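Local coordinates for vacuolar protein sorting-associated protein IST1 (Saccharomyces cerevisiae, PDB 3GGY), which acts late in multivesicular-body cargo sorting by regulating recruitment of the ATPase VPS4 to the ESCRT-III complex, at residues Ser91-Glu94 / Gln95-Glu99; Glu99-Asp103 / Gly104-Ala108. All coordinates share one frame; numbering follows the deposited sequence.

Contact 1 of 2, residues Ser91-Glu94 / Gln95-Glu99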
ATOM      1  N   SER A  91      -3.311  17.499 -20.215  1.00 26.44           N
ATOM      2  CA  SER A  91      -4.545  17.091 -20.875  1.00 26.35           C
ATOM      3  C   SER A  91      -4.408  15.790 -21.662  1.00 24.31           C
ATOM      4  O   SER A  91      -5.407  15.214 -22.092  1.00 24.05           O
ATOM      5  CB  SER A  91      -5.030  18.206 -21.806  1.00 29.54           C
ATOM      6  OG  SER A  91      -4.045  18.525 -22.776  1.00 31.96           O
ATOM      7  N   THR A  92      -3.176  15.335 -21.854  1.00 23.86           N
ATOM      8  CA  THR A  92      -2.936  14.097 -22.590  1.00 22.42           C
ATOM      9  C   THR A  92      -1.897  13.214 -21.918  1.00 22.28           C
ATOM     10  O   THR A  92      -1.030  13.689 -21.178  1.00 19.99           O
ATOM     11  CB  THR A  92      -2.445  14.366 -24.030  1.00 23.88           C
ATOM     12  OG1 THR A  92      -1.105  14.876 -23.992  1.00 23.49           O
ATOM     13  CG2 THR A  92      -3.350  15.365 -24.726  1.00 24.24           C
ATOM     14  N   GLU A  93      -1.987  11.921 -22.200  1.00 21.17           N
ATOM     15  CA  GLU A  93      -1.066  10.949 -21.643  1.00 20.04           C
ATOM     16  C   GLU A  93       0.354  11.163 -22.158  1.00 20.54           C
ATOM     17  O   GLU A  93       1.323  10.897 -21.453  1.00 20.49           O
ATOM     18  CB  GLU A  93      -1.552   9.535 -21.977  1.00 19.44           C
ATOM     19  CG  GLU A  93      -0.662   8.442 -21.451  1.00 18.87           C
ATOM     20  CD  GLU A  93      -1.340   7.088 -21.429  1.00 18.14           C
ATOM     21  OE1 GLU A  93      -2.456   6.952 -21.985  1.00 19.75           O
ATOM     22  OE2 GLU A  93      -0.750   6.155 -20.854  1.00 18.72           O
ATOM     23  N   GLU A  94       0.478  11.650 -23.390  1.00 22.08           N
ATOM     24  CA  GLU A  94       1.793  11.906 -23.965  1.00 24.80           C
ATOM     25  C   GLU A  94       2.525  12.926 -23.099  1.00 24.29           C
ATOM     26  O   GLU A  94       3.705  12.766 -22.793  1.00 25.22           O
ATOM     27  CB  GLU A  94       1.653  12.446 -25.393  1.00 27.49           C
ATOM     28  CG  GLU A  94       2.952  12.972 -26.005  1.00 33.66           C
ATOM     29  CD  GLU A  94       3.930  11.873 -26.384  1.00 36.81           C
ATOM     30  OE1 GLU A  94       4.297  11.061 -25.510  1.00 40.41           O
ATOM     31  OE2 GLU A  94       4.345  11.828 -27.561  1.00 38.19           O
ATOM     32  N   GLN A  95       1.815  13.978 -22.704  1.00 25.43           N
ATOM     33  CA  GLN A  95       2.406  15.015 -21.867  1.00 25.88           C
ATOM     34  C   GLN A  95       2.844  14.425 -20.531  1.00 25.52           C
ATOM     35  O   GLN A  95       3.955  14.666 -20.062  1.00 25.38           O
ATOM     36  CB  GLN A  95       1.396  16.136 -21.621  1.00 28.25           C
ATOM     37  CG  GLN A  95       0.986  16.899 -22.872  1.00 30.47           C
ATOM     38  CD  GLN A  95      -0.062  17.955 -22.581  1.00 31.81           C
ATOM     39  OE1 GLN A  95      -1.129  17.655 -22.050  1.00 31.69           O
ATOM     40  NE2 GLN A  95       0.239  19.200 -22.929  1.00 32.51           N
ATOM     41  N   LEU A  96       1.960  13.637 -19.927  1.00 23.63           N
ATOM     42  CA  LEU A  96       2.244  13.014 -18.646  1.00 21.98           C
ATOM     43  C   LEU A  96       3.515  12.171 -18.681  1.00 22.49           C
ATOM     44  O   LEU A  96       4.374  12.295 -17.811  1.00 23.30           O
ATOM     45  CB  LEU A  96       1.055  12.142 -18.225  1.00 20.04           C
ATOM     46  CG  LEU A  96       1.090  11.506 -16.836  1.00 20.87           C
ATOM     47  CD1 LEU A  96       1.059  12.592 -15.770  1.00 18.08           C
ATOM     48  CD2 LEU A  96      -0.100  10.574 -16.680  1.00 17.88           C
ATOM     49  N   VAL A  97       3.644  11.328 -19.702  1.00 23.36           N
ATOM     50  CA  VAL A  97       4.794  10.442 -19.823  1.00 24.84           C
ATOM     51  C   VAL A  97       6.099  11.089 -20.281  1.00 28.73           C
ATOM     52  O   VAL A  97       7.174  10.706 -19.818  1.00 30.71           O
ATOM     53  CB  VAL A  97       4.468   9.260 -20.768  1.00 25.40           C
ATOM     54  CG1 VAL A  97       5.676   8.357 -20.916  1.00 25.42           C
ATOM     55  CG2 VAL A  97       3.292   8.469 -20.214  1.00 20.84           C
ATOM     56  N   LYS A  98       6.015  12.067 -21.174  1.00 29.79           N
ATOM     57  CA  LYS A  98       7.224  12.711 -21.673  1.00 32.58           C
ATOM     58  C   LYS A  98       7.654  13.966 -20.923  1.00 32.98           C
ATOM     59  O   LYS A  98       8.849  14.245 -20.817  1.00 35.56           O
ATOM     60  CB  LYS A  98       7.075  13.026 -23.162  1.00 32.63           C
ATOM     61  CG  LYS A  98       7.066  11.785 -24.038  1.00 34.39           C
ATOM     62  CD  LYS A  98       7.192  12.126 -25.512  1.00 35.69           C
ATOM     63  CE  LYS A  98       7.336  10.860 -26.342  1.00 35.63           C
ATOM     64  NZ  LYS A  98       7.588  11.155 -27.778  1.00 38.79           N
ATOM     65  N   GLU A  99       6.689  14.717 -20.400  1.00 34.05           N
ATOM     66  CA  GLU A  99       6.986  15.951 -19.678  1.00 33.99           C
ATOM     67  C   GLU A  99       6.940  15.845 -18.154  1.00 33.95           C
ATOM     68  O   GLU A  99       7.476  16.706 -17.461  1.00 33.28           O
ATOM     69  CB  GLU A  99       6.024  17.060 -20.124  1.00 36.16           C
ATOM     70  CG  GLU A  99       6.330  17.652 -21.492  1.00 38.07           C
ATOM     71  CD  GLU A  99       5.213  18.545 -22.000  1.00 39.90           C
ATOM     72  OE1 GLU A  99       4.742  19.414 -21.232  1.00 40.90           O
ATOM     73  OE2 GLU A  99       4.811  18.382 -23.172  1.00 41.04           O
TER
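Gln95 OE1 is gripped by two backbone amides from the turn that precedes it. Ser91 N reaches it at 2.9 Å on a nearly straight bond (166° at the hydrogen) that arrives almost in line with the Gln95 carbonyl, whereas Thr92 N, at 3.1 Å from the same OE1, comes in on a more bent path and is tilted from the amide plane. The hydroxyl Ser91 OG also lies 3.1 Å from Gln95 OE1. With chi1 at -64° the Gln95 chain runs beside its own backbone N and then stretches out, which carries the amide back past the start of the helix; on the way CG passes 3.1 Å from Thr92 OG1, the two side chains being roughly perpendicular. In return, Thr92 OG1 accepts a weak bond from Gln95 N at 3.3 Å. Within the first turns of the helix, Glu94 and Lys98 form a salt bridge whose OE2 to NZ separation of 3.3 Å makes it a weak hydrogen bond. Its closer approaches are along the aliphatic part: Glu94 OE1 lies 3.1 Å from Lys98 CD, because the glutamate bends at chi2 (73°) while the lysine stays extended. Glu93 and Val97 run the same way, CG to CG2 at 4.1 Å, on the flank where Glu93 OE2 is paired with Arg110. The backbone keeps i to i+4 bonds, Val97 N to Glu93 O among them. Reciprocal bonding of Thr92 and Gln95, side chain to backbone in both directions, defines a capping box with Thr92 as N-cap, here opening the short helix 93-99 at the surface of the Ist1 N-terminal domain.

Contact 2 of 2, residues Glu99-Asp103 / Gly104-Ala108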
ATOM      1  N   GLU A  99       6.689  14.717 -20.400  1.00 34.05           N
ATOM      2  CA  GLU A  99       6.986  15.951 -19.678  1.00 33.99           C
ATOM      3  C   GLU A  99       6.940  15.845 -18.154  1.00 33.95           C
ATOM      4  O   GLU A  99       7.476  16.706 -17.461  1.00 33.28           O
ATOM      5  CB  GLU A  99       6.024  17.060 -20.124  1.00 36.16           C
ATOM      6  CG  GLU A  99       6.330  17.652 -21.492  1.00 38.07           C
ATOM      7  CD  GLU A  99       5.213  18.545 -22.000  1.00 39.90           C
ATOM      8  OE1 GLU A  99       4.742  19.414 -21.232  1.00 40.90           O
ATOM      9  OE2 GLU A  99       4.811  18.382 -23.172  1.00 41.04           O
ATOM     10  N   HIS A 100       6.312  14.798 -17.629  1.00 32.97           N
ATOM     11  CA  HIS A 100       6.202  14.643 -16.183  1.00 32.68           C
ATOM     12  C   HIS A 100       6.703  13.309 -15.635  1.00 32.98           C
ATOM     13  O   HIS A 100       6.109  12.737 -14.722  1.00 31.78           O
ATOM     14  CB  HIS A 100       4.748  14.868 -15.762  1.00 32.38           C
ATOM     15  CG  HIS A 100       4.238  16.233 -16.090  1.00 32.28           C
ATOM     16  ND1 HIS A 100       4.652  17.359 -15.415  1.00 32.05           N
ATOM     17  CD2 HIS A 100       3.378  16.658 -17.045  1.00 32.72           C
ATOM     18  CE1 HIS A 100       4.070  18.422 -15.941  1.00 32.84           C
ATOM     19  NE2 HIS A 100       3.292  18.024 -16.931  1.00 31.88           N
ATOM     20  N   MET A 101       7.801  12.819 -16.193  1.00 34.38           N
ATOM     21  CA  MET A 101       8.398  11.566 -15.752  1.00 36.94           C
ATOM     22  C   MET A 101       9.498  11.948 -14.782  1.00 38.04           C
ATOM     23  O   MET A 101       9.944  11.151 -13.961  1.00 38.67           O
ATOM     24  CB  MET A 101       9.008  10.823 -16.947  1.00 40.37           C
ATOM     25  CG  MET A 101       9.499   9.421 -16.623  1.00 44.17           C
ATOM     26  SD  MET A 101       8.154   8.313 -16.146  1.00 49.63           S
ATOM     27  CE  MET A 101       7.415   7.947 -17.760  1.00 48.44           C
ATOM     28  N   ASP A 102       9.932  13.192 -14.903  1.00 38.02           N
ATOM     29  CA  ASP A 102      10.983  13.707 -14.062  1.00 38.34           C
ATOM     30  C   ASP A 102      10.475  14.145 -12.692  1.00 36.09           C
ATOM     31  O   ASP A 102      11.021  13.739 -11.673  1.00 37.40           O
ATOM     32  CB  ASP A 102      11.680  14.873 -14.753  1.00 42.24           C
ATOM     33  CG  ASP A 102      12.912  15.316 -14.018  1.00 46.35           C
ATOM     34  OD1 ASP A 102      13.051  14.961 -12.830  1.00 48.98           O
ATOM     35  OD2 ASP A 102      13.744  16.025 -14.620  1.00 49.36           O
ATOM     36  N   ASP A 103       9.439  14.979 -12.667  1.00 32.85           N
ATOM     37  CA  ASP A 103       8.874  15.459 -11.410  1.00 29.22           C
ATOM     38  C   ASP A 103       8.151  14.347 -10.640  1.00 27.56           C
ATOM     39  O   ASP A 103       7.543  14.596  -9.598  1.00 24.54           O
ATOM     40  CB  ASP A 103       7.908  16.620 -11.673  1.00 30.31           C
ATOM     41  CG  ASP A 103       6.933  16.327 -12.797  1.00 31.68           C
ATOM     42  OD1 ASP A 103       6.400  15.197 -12.852  1.00 30.62           O
ATOM     43  OD2 ASP A 103       6.689  17.229 -13.624  1.00 31.82           O
ATOM     44  N   GLY A 104       8.216  13.128 -11.168  1.00 25.27           N
ATOM     45  CA  GLY A 104       7.593  11.983 -10.518  1.00 22.98           C
ATOM     46  C   GLY A 104       6.079  11.904 -10.560  1.00 20.29           C
ATOM     47  O   GLY A 104       5.483  11.011  -9.946  1.00 19.42           O
ATOM     48  N   ILE A 105       5.445  12.820 -11.281  1.00 17.70           N
ATOM     49  CA  ILE A 105       3.991  12.835 -11.365  1.00 17.00           C
ATOM     50  C   ILE A 105       3.431  11.610 -12.084  1.00 16.88           C
ATOM     51  O   ILE A 105       2.486  10.983 -11.603  1.00 15.57           O
ATOM     52  CB  ILE A 105       3.495  14.124 -12.055  1.00 18.04           C
ATOM     53  CG1 ILE A 105       3.851  15.330 -11.181  1.00 19.54           C
ATOM     54  CG2 ILE A 105       1.989  14.058 -12.294  1.00 18.82           C
ATOM     55  CD1 ILE A 105       3.492  16.677 -11.784  1.00 21.51           C
ATOM     56  N   ASN A 106       4.015  11.261 -13.226  1.00 15.88           N
ATOM     57  CA  ASN A 106       3.544  10.099 -13.989  1.00 13.76           C
ATOM     58  C   ASN A 106       3.419   8.870 -13.091  1.00 13.97           C
ATOM     59  O   ASN A 106       2.368   8.226 -13.023  1.00 13.40           O
ATOM     60  CB  ASN A 106       4.514   9.792 -15.133  1.00 13.50           C
ATOM     61  CG  ASN A 106       4.009   8.689 -16.046  1.00 12.10           C
ATOM     62  OD1 ASN A 106       2.896   8.760 -16.562  1.00 14.63           O
ATOM     63  ND2 ASN A 106       4.832   7.670 -16.258  1.00 14.06           N
ATOM     64  N   GLU A 107       4.513   8.561 -12.407  1.00 12.23           N
ATOM     65  CA  GLU A 107       4.603   7.430 -11.500  1.00 14.09           C
ATOM     66  C   GLU A 107       3.618   7.530 -10.336  1.00 13.73           C
ATOM     67  O   GLU A 107       2.950   6.556  -9.990  1.00 11.66           O
ATOM     68  CB  GLU A 107       6.031   7.364 -10.965  1.00 19.10           C
ATOM     69  CG  GLU A 107       6.320   6.218 -10.039  1.00 21.07           C
ATOM     70  CD  GLU A 107       7.748   6.260  -9.544  1.00 24.24           C
ATOM     71  OE1 GLU A 107       8.664   6.374 -10.390  1.00 27.36           O
ATOM     72  OE2 GLU A 107       7.954   6.176  -8.319  1.00 23.46           O
ATOM     73  N   ALA A 108       3.535   8.711  -9.734  1.00 12.89           N
ATOM     74  CA  ALA A 108       2.649   8.920  -8.597  1.00 13.01           C
ATOM     75  C   ALA A 108       1.164   8.730  -8.907  1.00 12.44           C
ATOM     76  O   ALA A 108       0.466   8.015  -8.188  1.00 11.59           O
ATOM     77  CB  ALA A 108       2.881  10.309  -8.008  1.00 13.51           C
TER
HETATM   78  O   HOH W   1       7.132   9.820 -12.828  1.00 22.30           O
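Asp103 and Ile105 meet through a hydrogen bond from Ile105 N to Asp103 OD1 (3.0 Å, 160°), received on the anti side of the carboxylate and slightly out of its plane. The other oxygen, OD2, accepts a hydrogen bond from His100 ND1 at 2.7 Å through its syn lone pair, 8° from the imidazole plane. Bonded through both oxygens, the carboxylate is restrained in rotation; chi1 of 47° sets CG between the backbone N and the carbonyl carbon, where OD1 can meet Ile105 N. The backbone adds Asn106 N to His100 O, 3.0 Å and nearly straight, and a water accepts from Glu107 N while giving a weak bond to Met101 O.

Sulfur contact comes next: Met101, bent at chi2 and chi3, brings SD to 3.4 Å from Asn106 ND2, a weak bond. Asn106 is held more firmly elsewhere, OD1 by Arg110 and ND2 by Asp150.

In van der Waals contact, the Ile105 side chain runs alongside that of His100, CB to CB 4.0 Å, and Ile105 CD1 packs against the Asp103 carboxylate, 3.6 Å from Asp103 CG.

Gly104, with positive phi, is the N-cap of helix 105-115. The turn joins helix 93-99 to helix 105-115, with Ile105 packed against Leu79 and Leu80 of helix 50-82 and Ile87 of helix 84-87.

Contacts 1 and 2 follow directly along the chain, sharing Glu99, and their centres lie 9 Å apart. Contact 1 opens helix 93-99; contact 2 makes the turn that leads from it into helix 105-115. Packing ties them together: Leu96 CG is 3.3 Å from Asn106 OD1, Val97 CG2 is 3.7 Å from that same oxygen, and Leu96 CD1 is 3.9 Å from Ile105 CG2. Gln95 O also approaches His100 CD2 at 3.7 Å. Arg110 spans both contacts, making a salt bridge to Glu93 and a hydrogen bond to Asn106 OD1. Both lie on the same side of the chain's centre, the centre of contact 1 about 25 Å from it and that of contact 2 about 19 Å.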